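Local coordinates for GST N-terminal domain-containing protein (Pseudomonas syringae pv. tomato, PDB 3IC8) that is of unknown function but probably has the two-domain fold of a glutathione S-transferase, a thioredoxin-like N-terminal domain joined to a helical one, at residues A[105-109]-A[152-156]; A[244-250]-A[278-283]. The contacts are given in a common frame with arbitrary orientation. Numbering follows the deposited sequence.

Overall arrangement
That packing chemistry follows location in the fold is well illustrated by these two contacts, which lie on opposite sides of the chain's centre, with centres 38 Å apart and nearest atoms about 24 Å apart. They share no helix or strand and follow one another along the chain. Contact 1 is buried: two helices of the helical domain meet largely through apolar and aromatic side chains, close to a second subunit. Contact 2 is partly exposed and joins an irregular loop to the turn between two antiparallel strands. It buries more surface, 503 against 389 Å², but combines aromatic packing with charged groups, hydrogen bonds and a bridging water.

Contact 1 (A[105-109]-A[152-156]); sequences HAVSL and VKHQW
Segments 105-109 and 152-156 are single alpha-helical turns, with phi/psi near -65°/-40°, whose axes approach to 10.0 Å at a signed crossing angle of -127°, so the chains run obliquely antiparallel. The register sets the His105 CA 5.7 Å from the Val152 CA and the Leu109 CA 7.4 Å from the Lys153 CA. His105 (chi1 m) and Val152 (chi1 t) point at each other's helix; Leu109 and Trp156 leave sideways and bend their ends into the interface. Val152 CG1 lies 3.9 Å from Leu109 CG and its CG2 4.3 Å from Ser108 CB. Leu109, in the mt rotamer, reaches Lys153 CG with CD2 at 3.8 Å and lays CD1 over one face of the Trp156 indole, 4.2 Å from CD2 of that ring. Trp156 (chi1 t, chi2 -102°) brings CE3 within 3.7 Å of His105 CB. This joins helix 88-110 to helix 149-167 in the helical part of the chain, consistent with the C-terminal domain of a glutathione S-transferase. Phe159 and Phe201 add edge-to-face partners for His105 and Trp156; Leu192 of helix 180-193 packs on Ala106, Leu109 and Trp156, and Met116 of the second subunit on Val107 and Ser108 of helix 88-110.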
loop_
_atom_site.group_PDB
_atom_site.type_symbol
_atom_site.label_atom_id
_atom_site.label_comp_id
_atom_site.label_asym_id
_atom_site.label_seq_id
_atom_site.Cartn_x
_atom_site.Cartn_y
_atom_site.Cartn_z
ATOM N N HIS A 105 19.540 -22.063 4.385
ATOM C CA HIS A 105 18.580 -22.234 5.435
ATOM C C HIS A 105 17.174 -22.035 4.942
ATOM O O HIS A 105 16.304 -22.770 5.275
ATOM C CB HIS A 105 18.838 -21.224 6.526
ATOM C CG HIS A 105 20.078 -21.481 7.295
ATOM N ND1 HIS A 105 20.070 -21.937 8.584
ATOM C CD2 HIS A 105 21.370 -21.371 6.947
ATOM C CE1 HIS A 105 21.303 -22.100 8.999
ATOM N NE2 HIS A 105 22.110 -21.762 8.023
ATOM N N ALA A 106 16.947 -21.017 4.151
ATOM C CA ALA A 106 15.604 -20.727 3.714
ATOM C C ALA A 106 14.983 -21.833 2.884
ATOM O O ALA A 106 13.858 -22.155 3.060
ATOM C CB ALA A 106 15.568 -19.428 2.991
ATOM N N VAL A 107 15.739 -22.389 1.969
ATOM C CA VAL A 107 15.308 -23.523 1.178
ATOM C C VAL A 107 15.110 -24.842 1.904
ATOM O O VAL A 107 14.301 -25.624 1.508
ATOM C CB VAL A 107 16.062 -23.658 -0.133
ATOM C CG1 VAL A 107 15.919 -22.425 -0.900
ATOM C CG2 VAL A 107 17.469 -23.941 0.090
ATOM N N SER A 108 15.903 -25.095 2.920
ATOM C CA SER A 108 15.717 -26.264 3.738
ATOM C C SER A 108 14.413 -26.220 4.471
ATOM O O SER A 108 13.756 -27.210 4.610
ATOM C CB SER A 108 16.830 -26.414 4.767
ATOM O OG SER A 108 18.064 -26.635 4.174
ATOM N N LEU A 109 14.079 -25.063 4.985
ATOM C CA LEU A 109 12.878 -24.900 5.719
ATOM C C LEU A 109 11.641 -25.099 4.910
ATOM O O LEU A 109 10.724 -25.710 5.355
ATOM C CB LEU A 109 12.835 -23.502 6.280
ATOM C CG LEU A 109 13.643 -23.197 7.512
ATOM C CD1 LEU A 109 13.519 -21.773 7.867
ATOM C CD2 LEU A 109 13.191 -24.031 8.612
ATOM N N VAL A 152 19.208 -26.216 11.023
ATOM C CA VAL A 152 18.784 -25.020 10.389
ATOM C C VAL A 152 17.739 -24.331 11.226
ATOM O O VAL A 152 17.753 -23.145 11.379
ATOM C CB VAL A 152 18.261 -25.318 8.999
ATOM C CG1 VAL A 152 17.262 -24.331 8.569
ATOM C CG2 VAL A 152 19.363 -25.345 8.050
ATOM N N LYS A 153 16.823 -25.097 11.768
ATOM C CA LYS A 153 15.752 -24.548 12.557
ATOM C C LYS A 153 16.300 -23.877 13.776
ATOM O O LYS A 153 15.845 -22.846 14.183
ATOM C CB LYS A 153 14.791 -25.646 12.947
ATOM C CG LYS A 153 13.685 -25.853 11.955
ATOM C CD LYS A 153 13.277 -27.289 11.859
ATOM C CE LYS A 153 12.248 -27.627 12.879
ATOM N NZ LYS A 153 12.480 -28.967 13.447
ATOM N N HIS A 154 17.295 -24.515 14.347
ATOM C CA HIS A 154 18.015 -24.052 15.501
ATOM C C HIS A 154 18.742 -22.763 15.248
ATOM O O HIS A 154 18.768 -21.908 16.059
ATOM C CB HIS A 154 19.001 -25.147 15.841
ATOM C CG HIS A 154 19.865 -24.872 17.018
ATOM N ND1 HIS A 154 21.193 -24.567 16.897
ATOM C CD2 HIS A 154 19.611 -24.911 18.339
ATOM C CE1 HIS A 154 21.717 -24.404 18.092
ATOM N NE2 HIS A 154 20.776 -24.612 18.983
ATOM N N GLN A 155 19.364 -22.665 14.098
ATOM C CA GLN A 155 20.057 -21.466 13.665
ATOM C C GLN A 155 19.268 -20.242 13.237
ATOM O O GLN A 155 19.731 -19.153 13.378
ATOM C CB GLN A 155 21.167 -21.801 12.686
ATOM C CG GLN A 155 22.240 -22.593 13.331
ATOM C CD GLN A 155 23.329 -22.972 12.403
ATOM O OE1 GLN A 155 23.207 -22.824 11.218
ATOM N NE2 GLN A 155 24.416 -23.444 12.941
ATOM N N TRP A 156 18.076 -20.440 12.706
ATOM C CA TRP A 156 17.377 -19.416 11.967
ATOM C C TRP A 156 17.032 -18.178 12.752
ATOM O O TRP A 156 17.063 -17.100 12.255
ATOM C CB TRP A 156 16.133 -19.988 11.322
ATOM C CG TRP A 156 15.390 -19.018 10.559
ATOM C CD1 TRP A 156 14.274 -18.402 10.937
ATOM C CD2 TRP A 156 15.714 -18.510 9.284
ATOM N NE1 TRP A 156 13.860 -17.552 9.989
ATOM C CE2 TRP A 156 14.732 -17.602 8.949
ATOM C CE3 TRP A 156 16.736 -18.747 8.386
ATOM C CZ2 TRP A 156 14.732 -16.931 7.757
ATOM C CZ3 TRP A 156 16.731 -18.102 7.226
ATOM C CH2 TRP A 156 15.748 -17.189 6.912
#

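Contact 2 (A[244-250]-A[278-283]); sequences PDETFID and FTGREE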
loop_
_atom_site.group_PDB
_atom_site.type_symbol
_atom_site.label_atom_id
_atom_site.label_comp_id
_atom_site.label_asym_id
_atom_site.label_seq_id
_atom_site.Cartn_x
_atom_site.Cartn_y
_atom_site.Cartn_z
ATOM N N PRO A 244 37.605 -5.367 -21.887
ATOM C CA PRO A 244 37.979 -4.363 -20.916
ATOM C C PRO A 244 39.436 -4.008 -21.051
ATOM O O PRO A 244 40.229 -4.814 -21.479
ATOM C CB PRO A 244 37.733 -5.074 -19.607
ATOM C CG PRO A 244 36.770 -6.049 -19.911
ATOM C CD PRO A 244 37.037 -6.540 -21.237
ATOM N N ASP A 245 39.793 -2.791 -20.696
ATOM C CA ASP A 245 41.149 -2.356 -20.904
ATOM C C ASP A 245 42.006 -2.599 -19.701
ATOM O O ASP A 245 43.145 -2.218 -19.680
ATOM C CB ASP A 245 41.222 -0.897 -21.326
ATOM C CG ASP A 245 40.440 -0.009 -20.438
ATOM O OD1 ASP A 245 40.291 1.164 -20.782
ATOM O OD2 ASP A 245 39.964 -0.478 -19.397
ATOM N N GLU A 246 41.454 -3.256 -18.706
ATOM C CA GLU A 246 42.147 -3.503 -17.466
ATOM C C GLU A 246 43.353 -4.393 -17.668
ATOM O O GLU A 246 43.339 -5.265 -18.498
ATOM C CB GLU A 246 41.178 -4.124 -16.476
ATOM C CG GLU A 246 41.772 -5.141 -15.577
ATOM C CD GLU A 246 40.793 -5.650 -14.564
ATOM O OE1 GLU A 246 41.233 -6.149 -13.531
ATOM O OE2 GLU A 246 39.586 -5.549 -14.793
ATOM N N THR A 247 44.402 -4.154 -16.905
ATOM C CA THR A 247 45.614 -4.942 -17.001
ATOM C C THR A 247 45.729 -5.782 -15.763
ATOM O O THR A 247 45.633 -5.296 -14.665
ATOM C CB THR A 247 46.831 -4.051 -17.075
ATOM O OG1 THR A 247 46.779 -3.112 -16.012
ATOM C CG2 THR A 247 46.840 -3.287 -18.352
ATOM N N PHE A 248 45.902 -7.068 -15.952
ATOM C CA PHE A 248 45.885 -7.974 -14.840
ATOM C C PHE A 248 46.779 -9.122 -15.162
ATOM O O PHE A 248 46.840 -9.537 -16.291
ATOM C CB PHE A 248 44.447 -8.453 -14.674
ATOM C CG PHE A 248 44.238 -9.447 -13.597
ATOM C CD1 PHE A 248 44.311 -9.088 -12.290
ATOM C CD2 PHE A 248 43.905 -10.732 -13.897
ATOM C CE1 PHE A 248 44.087 -10.009 -11.327
ATOM C CE2 PHE A 248 43.687 -11.625 -12.944
ATOM C CZ PHE A 248 43.774 -11.274 -11.663
ATOM N N ILE A 249 47.451 -9.653 -14.161
ATOM C CA ILE A 249 48.216 -10.852 -14.361
ATOM C C ILE A 249 47.518 -11.960 -13.663
ATOM O O ILE A 249 47.301 -11.907 -12.489
ATOM C CB ILE A 249 49.611 -10.761 -13.744
ATOM C CG1 ILE A 249 50.303 -9.465 -14.133
ATOM C CG2 ILE A 249 50.447 -11.933 -14.176
ATOM C CD1 ILE A 249 50.962 -8.771 -12.971
ATOM N N ASP A 250 47.185 -12.991 -14.388
ATOM C CA ASP A 250 46.479 -14.071 -13.795
ATOM C C ASP A 250 47.300 -14.769 -12.744
ATOM O O ASP A 250 48.484 -14.957 -12.885
ATOM C CB ASP A 250 46.062 -15.044 -14.862
ATOM C CG ASP A 250 45.152 -16.075 -14.347
ATOM O OD1 ASP A 250 45.608 -16.994 -13.677
ATOM O OD2 ASP A 250 43.959 -15.970 -14.591
ATOM N N PHE A 278 39.995 -12.636 -22.020
ATOM C CA PHE A 278 40.300 -11.686 -20.987
ATOM C C PHE A 278 40.279 -12.354 -19.641
ATOM O O PHE A 278 39.436 -13.161 -19.375
ATOM C CB PHE A 278 39.277 -10.571 -21.038
ATOM C CG PHE A 278 39.379 -9.582 -19.929
ATOM C CD1 PHE A 278 40.096 -8.435 -20.080
ATOM C CD2 PHE A 278 38.724 -9.779 -18.750
ATOM C CE1 PHE A 278 40.170 -7.548 -19.097
ATOM C CE2 PHE A 278 38.804 -8.877 -17.771
ATOM C CZ PHE A 278 39.529 -7.769 -17.944
ATOM N N THR A 279 41.238 -12.011 -18.805
ATOM C CA THR A 279 41.265 -12.421 -17.427
ATOM C C THR A 279 41.404 -11.169 -16.606
ATOM O O THR A 279 42.228 -10.344 -16.877
ATOM C CB THR A 279 42.388 -13.408 -17.143
ATOM O OG1 THR A 279 42.357 -13.775 -15.776
ATOM C CG2 THR A 279 43.688 -12.792 -17.393
ATOM N N GLY A 280 40.557 -11.028 -15.610
ATOM C CA GLY A 280 40.426 -9.799 -14.866
ATOM C C GLY A 280 40.078 -10.052 -13.437
ATOM O O GLY A 280 39.913 -11.165 -13.051
ATOM N N ARG A 281 40.013 -8.995 -12.657
ATOM C CA ARG A 281 39.714 -9.080 -11.244
ATOM C C ARG A 281 38.328 -9.630 -10.953
ATOM O O ARG A 281 38.137 -10.424 -10.066
ATOM C CB ARG A 281 39.812 -7.694 -10.647
ATOM C CG ARG A 281 41.181 -7.232 -10.370
ATOM C CD ARG A 281 41.216 -5.725 -10.297
ATOM N NE ARG A 281 42.565 -5.182 -10.299
ATOM C CZ ARG A 281 43.375 -5.166 -11.349
ATOM N NH1 ARG A 281 42.992 -5.672 -12.504
ATOM N NH2 ARG A 281 44.576 -4.640 -11.242
ATOM N N GLU A 282 37.370 -9.178 -11.728
ATOM C CA GLU A 282 36.023 -9.620 -11.627
ATOM C C GLU A 282 35.610 -10.578 -12.712
ATOM O O GLU A 282 34.548 -11.136 -12.636
ATOM C CB GLU A 282 35.127 -8.409 -11.693
ATOM C CG GLU A 282 35.301 -7.470 -10.562
ATOM C CD GLU A 282 34.706 -7.969 -9.261
ATOM O OE1 GLU A 282 33.805 -8.791 -9.288
ATOM O OE2 GLU A 282 35.142 -7.534 -8.199
ATOM N N GLU A 283 36.416 -10.751 -13.741
ATOM C CA GLU A 283 35.924 -11.399 -14.937
ATOM C C GLU A 283 36.856 -12.286 -15.739
ATOM O O GLU A 283 38.011 -12.025 -15.865
ATOM C CB GLU A 283 35.399 -10.318 -15.864
ATOM C CG GLU A 283 34.302 -10.728 -16.749
ATOM C CD GLU A 283 33.801 -9.590 -17.572
ATOM O OE1 GLU A 283 34.487 -8.580 -17.696
ATOM O OE2 GLU A 283 32.709 -9.694 -18.095
HETATM O O HOH W 1 37.264 -7.810 -14.623
#
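Aromatic packing occurs at two places. At the start of segment 244-250, Pro244 lies over the Phe278 ring in a CH-pi contact, its CG 3.9 Å from the ring centroid and 15° off the normal. Further on, Phe248 leans on backbone: its CD2 is 3.4 Å from Thr279 O and 3.7 Å from Gly280 CA, and Gly280 O and Arg281 N sit over one face of its ring. Glycine suits this place, since a CB at position 280 would collide with Phe278 CE2.

Segment 278-283 ends strand 272-279 and turns into strand 284-290, forming the tip of a beta hairpin. The turn is closed by a weak hydrogen bond from Gly280 N to Glu283 O (2.7 Å), and backbone bonds pair Phe278 with Ile285. The hairpin belongs to a mixed sheet: 284-290 lies next to 296-300, which borders 61-63 of the thioredoxin-like part. Segment 244-250 drapes over the tip on its way to strand 259-264, which flanks the hairpin.

Charged and polar groups fasten the segment to the turn. Glu246 OE1 accepts a hydrogen bond from Arg281 N (3.2 Å) and forms a salt bridge with Arg281 NH1, which makes a weak hydrogen bond to Thr247 O (3.4 Å). The modelled OE1 to NH1 separation, 2.1 Å, is a clash that leaves both atoms, and so both hydrogen-bond distances, less certain. At the far end of the segment, Thr279 OG1 donates to Asp250 OD2 (3.0 Å); Asp250 also forms a salt bridge with Arg302 and accepts from Asn252 N.

Water 1 bridges the segments, donating to Glu246 OE2 and accepting from Glu282 N, both at 3.2 Å.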